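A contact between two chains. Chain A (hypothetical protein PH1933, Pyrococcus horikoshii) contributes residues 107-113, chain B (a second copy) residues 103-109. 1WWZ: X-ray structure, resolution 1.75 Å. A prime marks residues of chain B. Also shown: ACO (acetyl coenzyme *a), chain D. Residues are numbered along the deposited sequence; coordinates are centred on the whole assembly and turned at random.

Chain A 107-113: LITCLDF
Chain B 103-109: GRKLLIT

Two helices, one from each copy of the protein, meet across this interface, and both continue beyond the stretches at either end. Phi and psi are helical throughout, mostly near -63° and -43°, with psi falling to -55° at Phe113, and the i to i+4 ladder is regular: Leu111 N lies 2.8 Å from Leu107 O, and Ile108′ N lies 2.9 Å from Arg104′ O. The N-to-C directions differ by 138°, so the helices run roughly antiparallel but strongly crossed. Their axes come no closer than 10.8 Å. In register, the nearest CA atoms are those of Asp112 and Lys105′, 7.4 Å apart, and the two stretches together bury 280 Å².

Leu107 (chi1 t, chi2 p) is out of reach of the partner and buried within the structure, as suits an apolar side chain. Ile108 (m, t) points sideways, yet its branched CB places a methyl at the interface: Ile108 CG2 packs 3.9 Å from Ile108′ CD1. Ile108′, also m, t, points toward chain A, so the same residue from each copy supplies one side of a small apolar contact. The aliphatic part of Arg104′ borders it, with Arg104′ CG 4.4 Å from Ile108 CG2.

Thr109 (m) points away, its OG1 hydrogen-bonded just outside the stretch; small Cys110 (t) is buried out of reach. Leu111 (m, t) lies sideways. Its backbone contributes more directly than its side chain: Leu111 O and Asp112 CA lie over one face of the Arg104′ guanidinium, with Leu111 O 4.1 Å from Arg104′ NH1.

Asp112 is the polar centre. With chi1 t and chi2 71°, it points toward chain B, and its OD1 receives two cationic side chains. Lys105′ NZ donates to Asp112 OD1 at 2.9 Å in a salt bridge; the lysine leaves its helix sideways, but the m, t, t, m chain brings its end nearer. Arg104′ (t, t, p, chi4 -144°) points toward chain A and forms a second salt bridge, Arg104′ NE to Asp112 OD1 at 3.2 Å. That hydrogen bond is weak at 133°, as is Arg104′ NH2 to Asp112 OD1 at 3.3 Å and 128°. The short acidic side chain can thus serve two longer basic ones, while Asp112 CB rests 4.0 Å from Ile108′ CD1.

Phe113 (t, chi2 71°) points away, without contact to the chain B stretch. At the start of that stretch, the backbone binds acetyl coenzyme A: Gly103′ N donates to ACO O5A at 2.9 Å, and Arg104′ N to ACO O2A at 2.6 Å. Glycine suits this place, since a CB on Gly103′ would clash with ACO O6A.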

# COMPACT_ATOMS: atom_id res chain seq x y z
N LEU A 107 -5.87 -0.32 4.09
CA LEU A 107 -4.98 -0.65 5.20
C LEU A 107 -3.55 -0.19 4.92
O LEU A 107 -2.88 0.35 5.80
CB LEU A 107 -5.02 -2.16 5.49
CG LEU A 107 -4.26 -2.65 6.74
CD1 LEU A 107 -4.69 -1.85 7.97
CD2 LEU A 107 -4.54 -4.13 6.94
N ILE A 108 -3.08 -0.41 3.69
CA ILE A 108 -1.74 0.02 3.31
C ILE A 108 -1.65 1.54 3.44
O ILE A 108 -0.65 2.07 3.93
CB ILE A 108 -1.42 -0.42 1.86
CG1 ILE A 108 -1.24 -1.94 1.82
CG2 ILE A 108 -0.17 0.30 1.35
CD1 ILE A 108 -1.07 -2.52 0.42
N THR A 109 -2.70 2.23 3.00
CA THR A 109 -2.74 3.69 3.09
C THR A 109 -2.65 4.10 4.56
O THR A 109 -1.94 5.04 4.91
CB THR A 109 -4.05 4.23 2.50
OG1 THR A 109 -4.11 3.91 1.10
CG2 THR A 109 -4.14 5.75 2.66
N CYS A 110 -3.39 3.38 5.40
CA CYS A 110 -3.39 3.65 6.83
C CYS A 110 -2.01 3.45 7.45
O CYS A 110 -1.54 4.28 8.24
CB CYS A 110 -4.39 2.73 7.53
SG CYS A 110 -4.26 2.74 9.34
N LEU A 111 -1.35 2.35 7.10
CA LEU A 111 -0.03 2.06 7.64
C LEU A 111 0.99 3.12 7.23
O LEU A 111 1.84 3.52 8.03
CB LEU A 111 0.44 0.67 7.21
CG LEU A 111 -0.38 -0.50 7.77
CD1 LEU A 111 0.32 -1.82 7.45
CD2 LEU A 111 -0.53 -0.35 9.27
N ASP A 112 0.89 3.57 5.98
CA ASP A 112 1.80 4.59 5.46
C ASP A 112 1.55 5.92 6.16
O ASP A 112 2.48 6.63 6.53
CB ASP A 112 1.60 4.75 3.95
CG ASP A 112 2.48 5.83 3.36
OD1 ASP A 112 3.71 5.62 3.28
OD2 ASP A 112 1.95 6.89 2.99
N PHE A 113 0.28 6.27 6.34
CA PHE A 113 -0.08 7.52 7.01
C PHE A 113 0.40 7.54 8.46
O PHE A 113 1.13 8.44 8.87
CB PHE A 113 -1.60 7.72 6.97
CG PHE A 113 -2.07 8.92 7.75
CD1 PHE A 113 -1.83 10.20 7.29
CD2 PHE A 113 -2.75 8.76 8.95
CE1 PHE A 113 -2.25 11.32 8.01
CE2 PHE A 113 -3.19 9.86 9.69
CZ PHE A 113 -2.93 11.15 9.21
N GLY B 103 10.18 1.84 0.16
CA GLY B 103 9.68 0.89 -0.83
C GLY B 103 8.16 0.94 -0.90
O GLY B 103 7.57 0.99 -1.98
N ARG B 104 7.52 0.93 0.27
CA ARG B 104 6.06 1.00 0.32
C ARG B 104 5.55 2.24 -0.40
O ARG B 104 4.61 2.17 -1.17
CB ARG B 104 5.58 1.01 1.77
CG ARG B 104 4.08 1.16 1.93
CD ARG B 104 3.76 1.39 3.39
NE ARG B 104 4.43 2.58 3.88
CZ ARG B 104 4.94 2.72 5.10
NH1 ARG B 104 4.85 1.73 5.97
NH2 ARG B 104 5.54 3.85 5.44
N LYS B 105 6.19 3.39 -0.14
CA LYS B 105 5.78 4.63 -0.78
C LYS B 105 5.95 4.55 -2.30
O LYS B 105 5.11 5.05 -3.05
CB LYS B 105 6.60 5.81 -0.23
CG LYS B 105 6.25 6.16 1.21
CD LYS B 105 7.07 7.34 1.72
CE LYS B 105 6.65 7.72 3.14
NZ LYS B 105 5.21 8.14 3.20
N LEU B 106 7.04 3.93 -2.75
CA LEU B 106 7.27 3.81 -4.18
C LEU B 106 6.24 2.89 -4.82
O LEU B 106 5.76 3.15 -5.93
CB LEU B 106 8.69 3.30 -4.46
CG LEU B 106 9.81 4.32 -4.22
CD1 LEU B 106 11.18 3.64 -4.25
CD2 LEU B 106 9.74 5.41 -5.29
N LEU B 107 5.89 1.81 -4.13
CA LEU B 107 4.91 0.87 -4.67
C LEU B 107 3.52 1.50 -4.70
O LEU B 107 2.75 1.28 -5.64
CB LEU B 107 4.92 -0.42 -3.84
CG LEU B 107 4.40 -1.70 -4.49
CD1 LEU B 107 5.05 -1.91 -5.86
CD2 LEU B 107 4.71 -2.87 -3.57
N ILE B 108 3.17 2.28 -3.68
CA ILE B 108 1.87 2.95 -3.68
C ILE B 108 1.83 3.87 -4.90
O ILE B 108 0.82 3.94 -5.61
CB ILE B 108 1.66 3.80 -2.41
CG1 ILE B 108 1.46 2.89 -1.20
CG2 ILE B 108 0.46 4.72 -2.58
CD1 ILE B 108 1.33 3.64 0.12
N THR B 109 2.93 4.57 -5.14
CA THR B 109 3.02 5.49 -6.27
C THR B 109 2.86 4.72 -7.58
O THR B 109 2.16 5.15 -8.50
CB THR B 109 4.37 6.24 -6.28
OG1 THR B 109 4.50 6.97 -5.05
CG2 THR B 109 4.45 7.21 -7.46
N1A ACO D . 12.75 -6.03 9.82
C2A ACO D . 11.71 -6.78 9.47
N3A ACO D . 11.10 -6.73 8.28
C4A ACO D . 11.61 -5.78 7.40
C5A ACO D . 12.69 -4.98 7.66
C6A ACO D . 13.29 -5.12 8.99
N6A ACO D . 14.34 -4.40 9.40
N7A ACO D . 12.93 -4.15 6.54
C8A ACO D . 12.01 -4.50 5.68
N9A ACO D . 11.15 -5.49 6.11
C1B ACO D . 10.01 -6.14 5.53
C2B ACO D . 8.84 -5.96 6.45
O2B ACO D . 7.79 -6.85 6.06
C3B ACO D . 8.56 -4.45 6.25
O3B ACO D . 7.40 -4.33 7.10
P3B ACO D . 6.33 -3.19 7.26
O7A ACO D . 7.07 -2.00 7.73
O8A ACO D . 5.37 -3.76 8.24
O9A ACO D . 5.79 -3.08 5.96
C4B ACO D . 8.44 -4.45 4.69
O4B ACO D . 9.39 -5.56 4.39
C5B ACO D . 9.13 -3.41 3.75
O5B ACO D . 8.79 -2.03 3.80
P1A ACO D . 9.75 -0.85 3.17
O1A ACO D . 10.50 -0.24 4.28
O2A ACO D . 8.82 0.05 2.37
O3A ACO D . 10.92 -1.66 2.29
P2A ACO D . 12.19 -1.10 1.48
O4A ACO D . 13.30 -1.80 2.12
O5A ACO D . 12.24 0.38 1.54
O6A ACO D . 12.07 -1.53 -0.02
CBP ACO D . 12.83 -3.27 -1.63
CCP ACO D . 11.92 -2.93 -0.48
CDP ACO D . 12.43 -4.73 -2.05
CEP ACO D . 12.63 -2.25 -2.78
CAP ACO D . 14.31 -3.20 -1.10
OAP ACO D . 14.48 -4.17 -0.08
C9P ACO D . 15.40 -3.45 -2.15
O9P ACO D . 15.92 -2.53 -2.74
N8P ACO D . 15.75 -4.76 -2.38
C7P ACO D . 16.78 -5.17 -3.37
C6P ACO D . 16.33 -4.98 -4.83
C5P ACO D . 15.22 -5.93 -5.19
O5P ACO D . 15.31 -7.15 -4.93
N4P ACO D . 14.14 -5.46 -5.80
C3P ACO D . 12.91 -6.09 -6.30
C2P ACO D . 13.31 -6.64 -7.68
S1P ACO D . 11.80 -7.45 -8.42
C ACO D . 11.34 -6.36 -9.38
O ACO D . 11.88 -5.18 -9.60
CH3 ACO D . 10.06 -6.34 -10.41